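Local coordinates for mandelate racemase / muconate lactonizing enzyme family protein (Agrobacterium tumefaciens, PDB 4DXK) that probably acts as a metal-dependent enzyme of the enolase superfamily, perhaps a lyase or racemase whose substrate is not settled, and holds a sodium ion, at residues K5-R10 and V390-S395; E47-R52 and Q66-Y71; I229-T234 and A257-A262. All coordinates share one frame; numbering follows the deposited sequence.

Interaction 1: residues K5-R10 and V390-S395; sequences KLETVR and VSRRFS
E7 has its CG anti to the backbone N (chi1 171°), whereas R392 has its CG anti to the carbonyl carbon (chi1 -57°), and from these starts both chains run out extended until their ends cross. There R392 NH1 donates to E7 OE2 at 2.8 Å, a salt bridge met on the syn side of the carboxylate but from well out of its plane; the carboxylate and guanidinium planes are turned 46° apart. The second carboxylate oxygen of E7 takes a hydrogen bond from H23, and R392 NH2 has its own salt bridge to E385, so both charged groups are shared with residues outside the pair.

F394 lies alongside E7 and points the same way, its CE2 3.4 Å from E7 CD, so the ring sits beside the carboxylate. V9 also runs beside R392, with V9 CG2 3.6 Å from R392 NH1, while V9 CG1 meets V390 CG1 at 3.9 Å. On the other face of the sheet T8 and R393 lie side by side, T8 OG1 coming 3.5 Å from R393 CB; that hydroxyl is hydrogen-bonded to E42 and H46.

Between these two faces the backbones pair in regular antiparallel fashion. L6 with S395, T8 with R393 and R10 with S391 are hydrogen-bonded pairs, each closed by two N-H to O bonds, as in T8 N to R393 O at 2.8 Å. E7 with F394 and V9 with R392 are the non-hydrogen-bonded pairs between them.

The last strand of the chain thus comes back to the first, adding an edge to the antiparallel sheet of the N-terminal capping domain of the enolase superfamily. Strand 17-24 flanks 5-10 on its other side, and helix 38-53 packs on the face bearing L6, T8, R393 and S395.

Interaction 2: residues E47-R52 and Q66-Y71; sequences EYIAPR and QDLVGY
L68, at the end of helix 61-68, carries the apolar part of this contact with helix 38-53 in the helical part of the enolase-superfamily capping domain. Its CD1 meets I49 CG2 at 4.0 Å, the two side chains crossing at about a right angle, and its other methyl, CD2, comes 4.1 Å from R52 CD. Y48 reaches past L68 to the turn beyond, its CE1 4.1 Å from L68 O, and there the contact becomes polar through water. Y48 OH donates to one water, 2.5 Å from that oxygen, and that water donates in turn to the carbonyl oxygens of D67 and V69.

R52, one turn further along the same helix, covers one face of the tyrosine. R52 NH1 stands 3.3 Å above the plane of the Y48 ring, over its centre, and at the same time donates to Y48 O at 3.0 Å, a bond close to the guanidinium plane. The ring of Y44 also meets that of Y48 with nearly parallel planes.

Further out, the turn after helix 61-68 faces a neighbouring subunit: D67 forms a salt bridge with R184 of that second subunit, and Y71 OH is hydrogen-bonded to its E268, a sodium ligand there. Y71 is tied back to Y48 by another water, which donates to Y48 OH at 2.7 Å and accepts from Y71 N at 2.9 Å.

Interaction 3: residues I229-T234 and A257-A262; sequences IAKALT and AAVSPA
P261 turns the CD-CG side of its ring against the C-terminal end of helix 223-232, so that CD stands 3.1 Å from A230 O. CG of the same proline is nearly as close to that oxygen, which also accepts the backbone N-H of L233; ring carbons therefore crowd a carbonyl already engaged in the helix end. The methyl of A230 points at the opposing turn and rests 4.1 Å from S260 CA.

T234 crosses the proline obliquely from the turn at the end of the helix, its OG1 lying 3.6 Å from both P261 CB and P261 CG. With OG1 anti to the carbonyl carbon (chi1 -57°), the hydroxyl also turns back to the helix end, where T234 OG1 donates to K231 O at 2.7 Å. T234 N donates to the same oxygen from the same face of the carbonyl plane, so one residue holds K231 O twice.

The two segments are the trailing ends of consecutive outer helices of the (beta/alpha) barrel, 223-232 and 253-259, with strand 240-242 between them in the chain. H241 of that strand touches L233 on one side of the contact and S260, P261 and A262 on the other.

Nearer the surface, K231 and V259 pass obliquely, K231 CG meeting V259 CB at 4.1 Å, and the lysine also packs on P261 of a neighbouring subunit. S260, whose side chain starts off away from helix 223-232, has OG anti to its backbone N (chi1 -177°) and donates to A262 O at 2.7 Å, approaching in the plane of that carbonyl, where a lone pair lies.

Interactions 1 and 2 are neighbours in the capping domain, their centres about 17 Å apart, and they touch directly: S395 CB lies 3.5 Å from A50 CB, and L6 CD1 lies 3.7 Å from I49 CG2, so helix 38-53, which supplies one side of interaction 2, also covers one face of interaction 1. Interaction 3 is on the opposite side of the chain's centre, about 46 Å from interaction 1 and 42 Å from interaction 2, centre to centre. The sodium ion is bound by E216, E242 and E268 of the barrel. Interaction 3 brackets in sequence the strand bearing E242, while interaction 2 reaches the corresponding site of a neighbouring subunit through Y71.

Interaction 1: residues K5-R10 and V390-S395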
ATOM      1  N   LYS A   5      -1.945  42.661  31.026  0.51 12.73           N
ATOM      2  CA  LYS A   5      -0.683  43.082  30.410  0.51 12.71           C
ATOM      3  C   LYS A   5       0.111  41.890  29.913  0.51 10.19           C
ATOM      4  O   LYS A   5       0.069  40.815  30.508  0.51 12.66           O
ATOM      5  CB  LYS A   5       0.202  43.836  31.409  0.51 10.81           C
ATOM      6  CG  LYS A   5      -0.451  44.991  32.126  0.51 14.23           C
ATOM      7  CD  LYS A   5       0.413  45.478  33.280  0.51 24.74           C
ATOM      8  CE  LYS A   5       1.832  45.787  32.828  0.51 28.59           C
ATOM      9  NZ  LYS A   5       2.653  46.401  33.919  0.51 34.31           N
ATOM     10  N   LEU A   6       0.847  42.093  28.827  1.00 10.95           N
ATOM     11  CA  LEU A   6       1.856  41.140  28.389  1.00 11.12           C
ATOM     12  C   LEU A   6       3.207  41.796  28.519  1.00 10.09           C
ATOM     13  O   LEU A   6       3.435  42.894  27.994  1.00 12.87           O
ATOM     14  CB  LEU A   6       1.672  40.731  26.932  1.00 16.08           C
ATOM     15  CG  LEU A   6       0.484  39.884  26.518  1.00 15.42           C
ATOM     16  CD1 LEU A   6       0.743  39.285  25.130  1.00 13.20           C
ATOM     17  CD2 LEU A   6       0.185  38.802  27.554  1.00 16.71           C
ATOM     18  N   GLU A   7       4.112  41.124  29.212  1.00 10.24           N
ATOM     19  CA  GLU A   7       5.447  41.642  29.460  1.00 11.96           C
ATOM     20  C   GLU A   7       6.450  40.662  28.868  1.00 12.93           C
ATOM     21  O   GLU A   7       6.330  39.451  29.068  1.00 14.82           O
ATOM     22  CB  GLU A   7       5.667  41.797  30.967  1.00 12.08           C
ATOM     23  CG  GLU A   7       7.093  42.138  31.365  1.00 14.62           C
ATOM     24  CD  GLU A   7       7.280  42.195  32.871  1.00 17.37           C
ATOM     25  OE1 GLU A   7       6.366  41.783  33.621  1.00 17.25           O
ATOM     26  OE2 GLU A   7       8.349  42.653  33.315  1.00 16.77           O
ATOM     27  N   THR A   8       7.425  41.169  28.127  1.00  9.92           N
ATOM     28  CA  THR A   8       8.530  40.336  27.687  1.00 10.18           C
ATOM     29  C   THR A   8       9.811  40.789  28.368  1.00  9.87           C
ATOM     30  O   THR A   8      10.005  41.982  28.617  1.00 10.75           O
ATOM     31  CB  THR A   8       8.704  40.380  26.170  1.00  9.71           C
ATOM     32  OG1 THR A   8       8.701  41.745  25.731  1.00 10.89           O
ATOM     33  CG2 THR A   8       7.573  39.621  25.480  1.00 11.13           C
ATOM     34  N   VAL A   9      10.685  39.830  28.666  1.00 10.15           N
ATOM     35  CA  VAL A   9      11.938  40.093  29.364  1.00 10.64           C
ATOM     36  C   VAL A   9      13.062  39.390  28.624  1.00 10.17           C
ATOM     37  O   VAL A   9      12.942  38.211  28.267  1.00 10.58           O
ATOM     38  CB  VAL A   9      11.892  39.566  30.813  1.00 11.35           C
ATOM     39  CG1 VAL A   9      13.182  39.897  31.553  1.00 14.16           C
ATOM     40  CG2 VAL A   9      10.699  40.138  31.555  1.00 14.74           C
ATOM     41  N   ARG A  10      14.149  40.125  28.402  1.00 10.97           N
ATOM     42  CA  ARG A  10      15.369  39.569  27.833  1.00 10.33           C
ATOM     43  C   ARG A  10      16.553  39.970  28.699  1.00 12.47           C
ATOM     44  O   ARG A  10      16.498  40.972  29.422  1.00 13.08           O
ATOM     45  CB  ARG A  10      15.597  40.054  26.397  1.00 11.70           C
ATOM     46  CG  ARG A  10      14.585  39.497  25.408  1.00 12.09           C
ATOM     47  CD  ARG A  10      14.896  39.857  23.958  1.00 16.43           C
ATOM     48  NE  ARG A  10      14.715  41.280  23.681  1.00 16.23           N
ATOM     49  CZ  ARG A  10      15.708  42.146  23.515  1.00 19.31           C
ATOM     50  NH1 ARG A  10      16.970  41.740  23.593  1.00 21.43           N
ATOM     51  NH2 ARG A  10      15.439  43.421  23.269  1.00 24.17           N
ATOM     52  N   VAL A 390      18.973  43.707  31.919  1.00 16.60           N
ATOM     53  CA  VAL A 390      17.598  43.339  31.619  1.00 15.09           C
ATOM     54  C   VAL A 390      16.906  44.360  30.724  1.00 16.76           C
ATOM     55  O   VAL A 390      17.048  45.570  30.922  1.00 19.03           O
ATOM     56  CB  VAL A 390      16.800  43.215  32.935  1.00 17.24           C
ATOM     57  CG1 VAL A 390      15.326  42.906  32.667  1.00 16.39           C
ATOM     58  CG2 VAL A 390      17.424  42.160  33.832  1.00 21.43           C
ATOM     59  N   SER A 391      16.166  43.874  29.732  0.53 13.97           N
ATOM     60  CA  SER A 391      15.296  44.737  28.946  0.53 13.86           C
ATOM     61  C   SER A 391      13.882  44.185  29.017  0.53 12.63           C
ATOM     62  O   SER A 391      13.677  42.972  28.973  0.53 14.07           O
ATOM     63  CB  SER A 391      15.764  44.819  27.493  0.53 15.56           C
ATOM     64  OG  SER A 391      15.801  43.536  26.896  0.53 18.94           O
ATOM     65  N   ARG A 392      12.907  45.075  29.140  1.00 13.59           N
ATOM     66  CA  ARG A 392      11.510  44.678  29.244  1.00 14.69           C
ATOM     67  C   ARG A 392      10.662  45.482  28.283  1.00 14.35           C
ATOM     68  O   ARG A 392      10.951  46.656  28.024  1.00 16.96           O
ATOM     69  CB  ARG A 392      10.978  44.893  30.660  1.00 17.29           C
ATOM     70  CG  ARG A 392      11.742  44.174  31.754  1.00 17.35           C
ATOM     71  CD  ARG A 392      11.107  44.434  33.118  1.00 22.47           C
ATOM     72  NE  ARG A 392      11.954  43.978  34.218  1.00 20.85           N
ATOM     73  CZ  ARG A 392      11.769  42.851  34.901  1.00 21.13           C
ATOM     74  NH1 ARG A 392      10.752  42.047  34.621  1.00 20.81           N
ATOM     75  NH2 ARG A 392      12.602  42.528  35.880  1.00 24.09           N
ATOM     76  N   ARG A 393       9.612  44.858  27.765  1.00 13.66           N
ATOM     77  CA  ARG A 393       8.623  45.557  26.958  1.00 13.51           C
ATOM     78  C   ARG A 393       7.232  45.124  27.392  1.00 12.42           C
ATOM     79  O   ARG A 393       7.010  43.957  27.733  1.00 11.29           O
ATOM     80  CB  ARG A 393       8.823  45.278  25.473  1.00 14.34           C
ATOM     81  CG  ARG A 393       7.870  46.066  24.606  1.00 21.39           C
ATOM     82  CD  ARG A 393       8.127  45.872  23.128  1.00 25.07           C
ATOM     83  NE  ARG A 393       7.027  46.437  22.357  1.00 22.51           N
ATOM     84  CZ  ARG A 393       6.819  46.206  21.069  1.00 24.06           C
ATOM     85  NH1 ARG A 393       7.637  45.403  20.396  1.00 22.50           N
ATOM     86  NH2 ARG A 393       5.784  46.765  20.457  1.00 27.02           N
ATOM     87  N   PHE A 394       6.296  46.066  27.385  1.00 13.15           N
ATOM     88  CA  PHE A 394       4.940  45.826  27.858  1.00 12.56           C
ATOM     89  C   PHE A 394       3.890  46.158  26.807  1.00 12.71           C
ATOM     90  O   PHE A 394       4.050  47.117  26.047  1.00 16.83           O
ATOM     91  CB  PHE A 394       4.659  46.700  29.083  1.00 15.84           C
ATOM     92  CG  PHE A 394       5.488  46.357  30.287  1.00 16.83           C
ATOM     93  CD1 PHE A 394       6.751  46.909  30.457  1.00 20.91           C
ATOM     94  CD2 PHE A 394       4.998  45.494  31.253  1.00 20.37           C
ATOM     95  CE1 PHE A 394       7.514  46.597  31.572  1.00 22.19           C
ATOM     96  CE2 PHE A 394       5.752  45.181  32.371  1.00 22.55           C
ATOM     97  CZ  PHE A 394       7.013  45.734  32.525  1.00 22.48           C
ATOM     98  N   SER A 395       2.816  45.373  26.784  1.00 11.40           N
ATOM     99  CA  SER A 395       1.586  45.729  26.083  1.00 12.25           C
ATOM    100  C   SER A 395       0.438  45.718  27.075  1.00 13.24           C
ATOM    101  O   SER A 395       0.366  44.846  27.944  1.00 12.95           O
ATOM    102  CB  SER A 395       1.258  44.720  24.989  1.00 12.42           C
ATOM    103  OG  SER A 395       2.132  44.822  23.882  1.00 14.20           O
TER

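Interaction 2: residues E47-R52 and Q66-Y71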
ATOM      1  N   GLU A  47       3.197  42.350  18.701  1.00 10.44           N
ATOM      2  CA  GLU A  47       2.520  42.672  17.441  1.00 11.50           C
ATOM      3  C   GLU A  47       1.245  41.847  17.256  1.00 10.33           C
ATOM      4  O   GLU A  47       0.225  42.364  16.786  1.00 11.71           O
ATOM      5  CB  GLU A  47       3.460  42.455  16.237  1.00 12.40           C
ATOM      6  CG  GLU A  47       2.844  42.832  14.866  1.00 14.39           C
ATOM      7  CD  GLU A  47       3.785  42.627  13.666  1.00 12.43           C
ATOM      8  OE1 GLU A  47       4.555  41.646  13.664  1.00 13.11           O
ATOM      9  OE2 GLU A  47       3.743  43.436  12.709  1.00 14.22           O
ATOM     10  N   TYR A  48       1.305  40.572  17.627  1.00 10.38           N
ATOM     11  CA  TYR A  48       0.266  39.598  17.283  1.00  9.34           C
ATOM     12  C   TYR A  48      -0.506  39.066  18.493  1.00  9.46           C
ATOM     13  O   TYR A  48      -1.738  39.060  18.495  1.00 10.98           O
ATOM     14  CB  TYR A  48       0.888  38.425  16.516  1.00 10.33           C
ATOM     15  CG  TYR A  48      -0.134  37.527  15.856  1.00 10.82           C
ATOM     16  CD1 TYR A  48      -0.695  36.442  16.526  1.00 11.01           C
ATOM     17  CD2 TYR A  48      -0.548  37.778  14.556  1.00 13.11           C
ATOM     18  CE1 TYR A  48      -1.637  35.635  15.918  1.00 11.66           C
ATOM     19  CE2 TYR A  48      -1.487  36.979  13.936  1.00 14.04           C
ATOM     20  CZ  TYR A  48      -2.023  35.909  14.619  1.00 13.95           C
ATOM     21  OH  TYR A  48      -2.962  35.128  13.982  1.00 15.54           O
ATOM     22  N   ILE A  49       0.206  38.607  19.518  1.00  8.37           N
ATOM     23  CA  ILE A  49      -0.477  38.009  20.662  1.00  9.55           C
ATOM     24  C   ILE A  49      -1.230  39.063  21.479  1.00  8.43           C
ATOM     25  O   ILE A  49      -2.418  38.892  21.770  1.00 10.09           O
ATOM     26  CB  ILE A  49       0.466  37.196  21.579  1.00  7.99           C
ATOM     27  CG1 ILE A  49       1.144  36.074  20.790  1.00  9.51           C
ATOM     28  CG2 ILE A  49      -0.312  36.619  22.754  1.00 10.13           C
ATOM     29  CD1 ILE A  49       1.988  35.145  21.643  1.00  9.86           C
ATOM     30  N   ALA A  50      -0.553  40.150  21.834  1.00  8.98           N
ATOM     31  CA  ALA A  50      -1.148  41.167  22.701  1.00 10.48           C
ATOM     32  C   ALA A  50      -2.539  41.667  22.267  1.00 10.92           C
ATOM     33  O   ALA A  50      -3.466  41.636  23.075  1.00 11.32           O
ATOM     34  CB  ALA A  50      -0.185  42.325  22.905  1.00 12.45           C
ATOM     35  N   PRO A  51      -2.704  42.100  21.001  1.00 10.65           N
ATOM     36  CA  PRO A  51      -4.046  42.595  20.656  1.00 11.69           C
ATOM     37  C   PRO A  51      -5.119  41.509  20.704  1.00 11.68           C
ATOM     38  O   PRO A  51      -6.304  41.839  20.825  1.00 14.23           O
ATOM     39  CB  PRO A  51      -3.876  43.135  19.228  1.00 14.96           C
ATOM     40  CG  PRO A  51      -2.656  42.465  18.700  1.00 19.36           C
ATOM     41  CD  PRO A  51      -1.754  42.269  19.886  1.00 12.98           C
ATOM     42  N   ARG A  52      -4.724  40.240  20.621  1.00 10.54           N
ATOM     43  CA  ARG A  52      -5.680  39.145  20.653  1.00 11.38           C
ATOM     44  C   ARG A  52      -6.004  38.637  22.052  1.00 13.71           C
ATOM     45  O   ARG A  52      -7.000  37.934  22.236  1.00 15.93           O
ATOM     46  CB  ARG A  52      -5.179  37.983  19.802  1.00 12.95           C
ATOM     47  CG  ARG A  52      -5.259  38.281  18.327  1.00 12.39           C
ATOM     48  CD  ARG A  52      -4.529  37.249  17.488  1.00 13.82           C
ATOM     49  NE  ARG A  52      -4.738  37.498  16.064  1.00 16.62           N
ATOM     50  CZ  ARG A  52      -4.135  38.459  15.376  1.00 17.35           C
ATOM     51  NH1 ARG A  52      -3.263  39.265  15.964  1.00 18.60           N
ATOM     52  NH2 ARG A  52      -4.398  38.613  14.081  1.00 22.30           N
ATOM     53  N   GLN A  66      -6.026  27.696  20.364  1.00  9.89           N
ATOM     54  CA  GLN A  66      -6.680  27.684  19.061  1.00 10.31           C
ATOM     55  C   GLN A  66      -6.675  29.077  18.437  1.00 10.69           C
ATOM     56  O   GLN A  66      -6.395  29.233  17.237  1.00 11.90           O
ATOM     57  CB  GLN A  66      -8.114  27.187  19.237  1.00 13.82           C
ATOM     58  CG  GLN A  66      -8.896  26.875  17.963  1.00 17.41           C
ATOM     59  CD  GLN A  66     -10.314  26.425  18.292  1.00 18.55           C
ATOM     60  OE1 GLN A  66     -10.715  26.419  19.458  1.00 22.98           O
ATOM     61  NE2 GLN A  66     -11.074  26.055  17.271  1.00 27.88           N
ATOM     62  N   ASP A  67      -6.972  30.092  19.241  1.00 10.62           N
ATOM     63  CA  ASP A  67      -7.094  31.459  18.743  1.00 11.93           C
ATOM     64  C   ASP A  67      -5.771  32.056  18.261  1.00 12.05           C
ATOM     65  O   ASP A  67      -5.778  33.052  17.527  1.00 13.38           O
ATOM     66  CB  ASP A  67      -7.721  32.375  19.804  1.00 11.37           C
ATOM     67  CG  ASP A  67      -9.206  32.125  20.003  1.00 14.21           C
ATOM     68  OD1 ASP A  67      -9.820  31.478  19.138  1.00 16.18           O
ATOM     69  OD2 ASP A  67      -9.753  32.602  21.022  1.00 14.74           O
ATOM     70  N   LEU A  68      -4.644  31.475  18.676  1.00  9.38           N
ATOM     71  CA  LEU A  68      -3.334  31.994  18.275  1.00  9.55           C
ATOM     72  C   LEU A  68      -2.706  31.235  17.105  1.00  8.71           C
ATOM     73  O   LEU A  68      -1.647  31.632  16.621  1.00  9.26           O
ATOM     74  CB  LEU A  68      -2.372  32.050  19.469  1.00  9.59           C
ATOM     75  CG  LEU A  68      -2.767  33.036  20.572  1.00  9.12           C
ATOM     76  CD1 LEU A  68      -1.745  32.985  21.694  1.00 12.38           C
ATOM     77  CD2 LEU A  68      -2.894  34.459  20.025  1.00 10.92           C
ATOM     78  N   VAL A  69      -3.329  30.148  16.656  1.00  8.74           N
ATOM     79  CA  VAL A  69      -2.818  29.450  15.477  1.00  8.78           C
ATOM     80  C   VAL A  69      -2.858  30.393  14.276  1.00  9.21           C
ATOM     81  O   VAL A  69      -3.884  31.000  13.986  1.00  9.95           O
ATOM     82  CB  VAL A  69      -3.618  28.177  15.171  1.00  9.49           C
ATOM     83  CG1 VAL A  69      -3.158  27.572  13.856  1.00 11.41           C
ATOM     84  CG2 VAL A  69      -3.483  27.151  16.310  1.00 10.88           C
ATOM     85  N   GLY A  70      -1.735  30.528  13.586  1.00  8.78           N
ATOM     86  CA  GLY A  70      -1.643  31.472  12.489  1.00  9.74           C
ATOM     87  C   GLY A  70      -2.162  30.936  11.175  1.00  8.11           C
ATOM     88  O   GLY A  70      -2.145  29.733  10.925  1.00  9.34           O
ATOM     89  N   TYR A  71      -2.631  31.836  10.324  1.00  9.11           N
ATOM     90  CA  TYR A  71      -2.917  31.506   8.940  1.00  8.40           C
ATOM     91  C   TYR A  71      -1.641  31.022   8.248  1.00  8.00           C
ATOM     92  O   TYR A  71      -1.671  30.118   7.410  1.00  8.47           O
ATOM     93  CB  TYR A  71      -3.478  32.742   8.232  1.00 10.49           C
ATOM     94  CG  TYR A  71      -3.832  32.497   6.798  1.00 10.32           C
ATOM     95  CD1 TYR A  71      -4.921  31.701   6.460  1.00 15.89           C
ATOM     96  CD2 TYR A  71      -3.087  33.064   5.775  1.00 10.80           C
ATOM     97  CE1 TYR A  71      -5.253  31.479   5.141  1.00 17.05           C
ATOM     98  CE2 TYR A  71      -3.414  32.846   4.446  1.00 13.08           C
ATOM     99  CZ  TYR A  71      -4.495  32.045   4.143  1.00 13.34           C
ATOM    100  OH  TYR A  71      -4.838  31.822   2.829  1.00 18.30           O
TER
HETATM  101  O   HOH W   1      -4.506  33.463  15.136  1.00 14.86           O
HETATM  102  O   HOH W   2      -3.196  34.535  11.348  1.00 16.28           O

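Interaction 3: residues I229-T234 and A257-A262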
ATOM      1  N   ILE A 229      26.178   6.167   8.558  1.00 10.23           N
ATOM      2  CA  ILE A 229      26.565   6.380   9.949  1.00 10.26           C
ATOM      3  C   ILE A 229      25.774   5.476  10.895  1.00  9.95           C
ATOM      4  O   ILE A 229      26.343   4.875  11.818  1.00 10.68           O
ATOM      5  CB  ILE A 229      26.401   7.867  10.351  1.00  9.31           C
ATOM      6  CG1 ILE A 229      27.380   8.752   9.572  1.00 10.38           C
ATOM      7  CG2 ILE A 229      26.554   8.045  11.860  1.00 11.64           C
ATOM      8  CD1 ILE A 229      27.056  10.232   9.649  1.00 11.83           C
ATOM      9  N   ALA A 230      24.466   5.376  10.660  1.00  9.68           N
ATOM     10  CA  ALA A 230      23.603   4.545  11.496  1.00  9.74           C
ATOM     11  C   ALA A 230      24.120   3.110  11.528  1.00 10.16           C
ATOM     12  O   ALA A 230      24.249   2.513  12.600  1.00 11.16           O
ATOM     13  CB  ALA A 230      22.170   4.579  10.995  1.00 11.00           C
ATOM     14  N   LYS A 231      24.400   2.552  10.355  1.00 10.78           N
ATOM     15  CA  LYS A 231      24.910   1.181  10.281  1.00 11.32           C
ATOM     16  C   LYS A 231      26.232   1.036  11.029  1.00 11.99           C
ATOM     17  O   LYS A 231      26.447   0.057  11.760  1.00 12.24           O
ATOM     18  CB  LYS A 231      25.074   0.735   8.829  1.00 13.36           C
ATOM     19  CG  LYS A 231      23.758   0.632   8.081  1.00 15.25           C
ATOM     20  CD  LYS A 231      23.901  -0.109   6.760  1.00 26.53           C
ATOM     21  CE  LYS A 231      24.826   0.613   5.805  1.00 33.50           C
ATOM     22  NZ  LYS A 231      25.128  -0.210   4.590  1.00 31.87           N
ATOM     23  N   ALA A 232      27.108   2.023  10.878  1.00 11.13           N
ATOM     24  CA  ALA A 232      28.417   1.983  11.523  1.00 11.99           C
ATOM     25  C   ALA A 232      28.325   2.033  13.049  1.00 12.24           C
ATOM     26  O   ALA A 232      29.262   1.626  13.745  1.00 12.78           O
ATOM     27  CB  ALA A 232      29.293   3.120  11.008  1.00 13.09           C
ATOM     28  N   LEU A 233      27.212   2.536  13.575  1.00 11.67           N
ATOM     29  CA  LEU A 233      27.047   2.641  15.022  1.00 11.13           C
ATOM     30  C   LEU A 233      26.594   1.342  15.675  1.00 11.64           C
ATOM     31  O   LEU A 233      26.574   1.244  16.903  1.00 12.45           O
ATOM     32  CB  LEU A 233      26.069   3.765  15.373  1.00 11.87           C
ATOM     33  CG  LEU A 233      26.679   5.162  15.270  1.00 10.64           C
ATOM     34  CD1 LEU A 233      25.603   6.225  15.177  1.00 11.41           C
ATOM     35  CD2 LEU A 233      27.590   5.429  16.466  1.00 12.71           C
ATOM     36  N   THR A 234      26.241   0.352  14.863  1.00 11.99           N
ATOM     37  CA  THR A 234      25.715  -0.920  15.363  1.00 12.83           C
ATOM     38  C   THR A 234      26.510  -1.555  16.524  1.00 15.24           C
ATOM     39  O   THR A 234      25.899  -1.973  17.508  1.00 14.85           O
ATOM     40  CB  THR A 234      25.525  -1.945  14.218  1.00 13.25           C
ATOM     41  OG1 THR A 234      24.653  -1.391  13.224  1.00 13.81           O
ATOM     42  CG2 THR A 234      24.927  -3.242  14.735  1.00 16.49           C
ATOM     43  N   ALA A 257      14.843   4.109   9.208  1.00 11.09           N
ATOM     44  CA  ALA A 257      14.454   3.123  10.212  1.00 12.18           C
ATOM     45  C   ALA A 257      14.727   1.695   9.740  1.00 16.38           C
ATOM     46  O   ALA A 257      14.942   0.798  10.559  1.00 17.22           O
ATOM     47  CB  ALA A 257      12.986   3.289  10.580  1.00 13.47           C
ATOM     48  N   ALA A 258      14.741   1.493   8.427  1.00 15.57           N
ATOM     49  CA  ALA A 258      14.984   0.173   7.849  1.00 18.53           C
ATOM     50  C   ALA A 258      16.397  -0.334   8.117  1.00 19.19           C
ATOM     51  O   ALA A 258      16.634  -1.548   8.114  1.00 22.82           O
ATOM     52  CB  ALA A 258      14.708   0.192   6.354  1.00 22.52           C
ATOM     53  N   VAL A 259      17.339   0.579   8.329  1.00 13.66           N
ATOM     54  CA  VAL A 259      18.722   0.175   8.556  1.00 13.79           C
ATOM     55  C   VAL A 259      19.278   0.564   9.927  1.00 13.32           C
ATOM     56  O   VAL A 259      20.341   0.089  10.313  1.00 14.62           O
ATOM     57  CB  VAL A 259      19.673   0.723   7.471  1.00 16.92           C
ATOM     58  CG1 VAL A 259      19.230   0.274   6.089  1.00 22.49           C
ATOM     59  CG2 VAL A 259      19.755   2.239   7.540  1.00 18.85           C
ATOM     60  N   SER A 260      18.582   1.422  10.665  1.00 12.41           N
ATOM     61  CA  SER A 260      19.134   1.923  11.923  1.00 11.95           C
ATOM     62  C   SER A 260      19.080   0.889  13.041  1.00 11.69           C
ATOM     63  O   SER A 260      18.049   0.263  13.263  1.00 12.88           O
ATOM     64  CB  SER A 260      18.417   3.193  12.365  1.00 12.12           C
ATOM     65  OG  SER A 260      19.016   3.704  13.548  1.00 11.15           O
ATOM     66  N   PRO A 261      20.197   0.710  13.763  1.00 11.59           N
ATOM     67  CA  PRO A 261      20.218  -0.231  14.888  1.00 11.11           C
ATOM     68  C   PRO A 261      19.594   0.346  16.153  1.00 12.75           C
ATOM     69  O   PRO A 261      19.482  -0.365  17.154  1.00 14.29           O
ATOM     70  CB  PRO A 261      21.716  -0.460  15.113  1.00 11.76           C
ATOM     71  CG  PRO A 261      22.335   0.848  14.718  1.00 12.03           C
ATOM     72  CD  PRO A 261      21.527   1.288  13.507  1.00 11.61           C
ATOM     73  N   ALA A 262      19.203   1.618  16.114  1.00 11.49           N
ATOM     74  CA  ALA A 262      18.572   2.272  17.257  1.00 10.72           C
ATOM     75  C   ALA A 262      17.320   2.988  16.771  1.00 11.13           C
ATOM     76  O   ALA A 262      17.265   3.419  15.612  1.00 10.71           O
ATOM     77  CB  ALA A 262      19.532   3.274  17.881  1.00 13.12           C
TER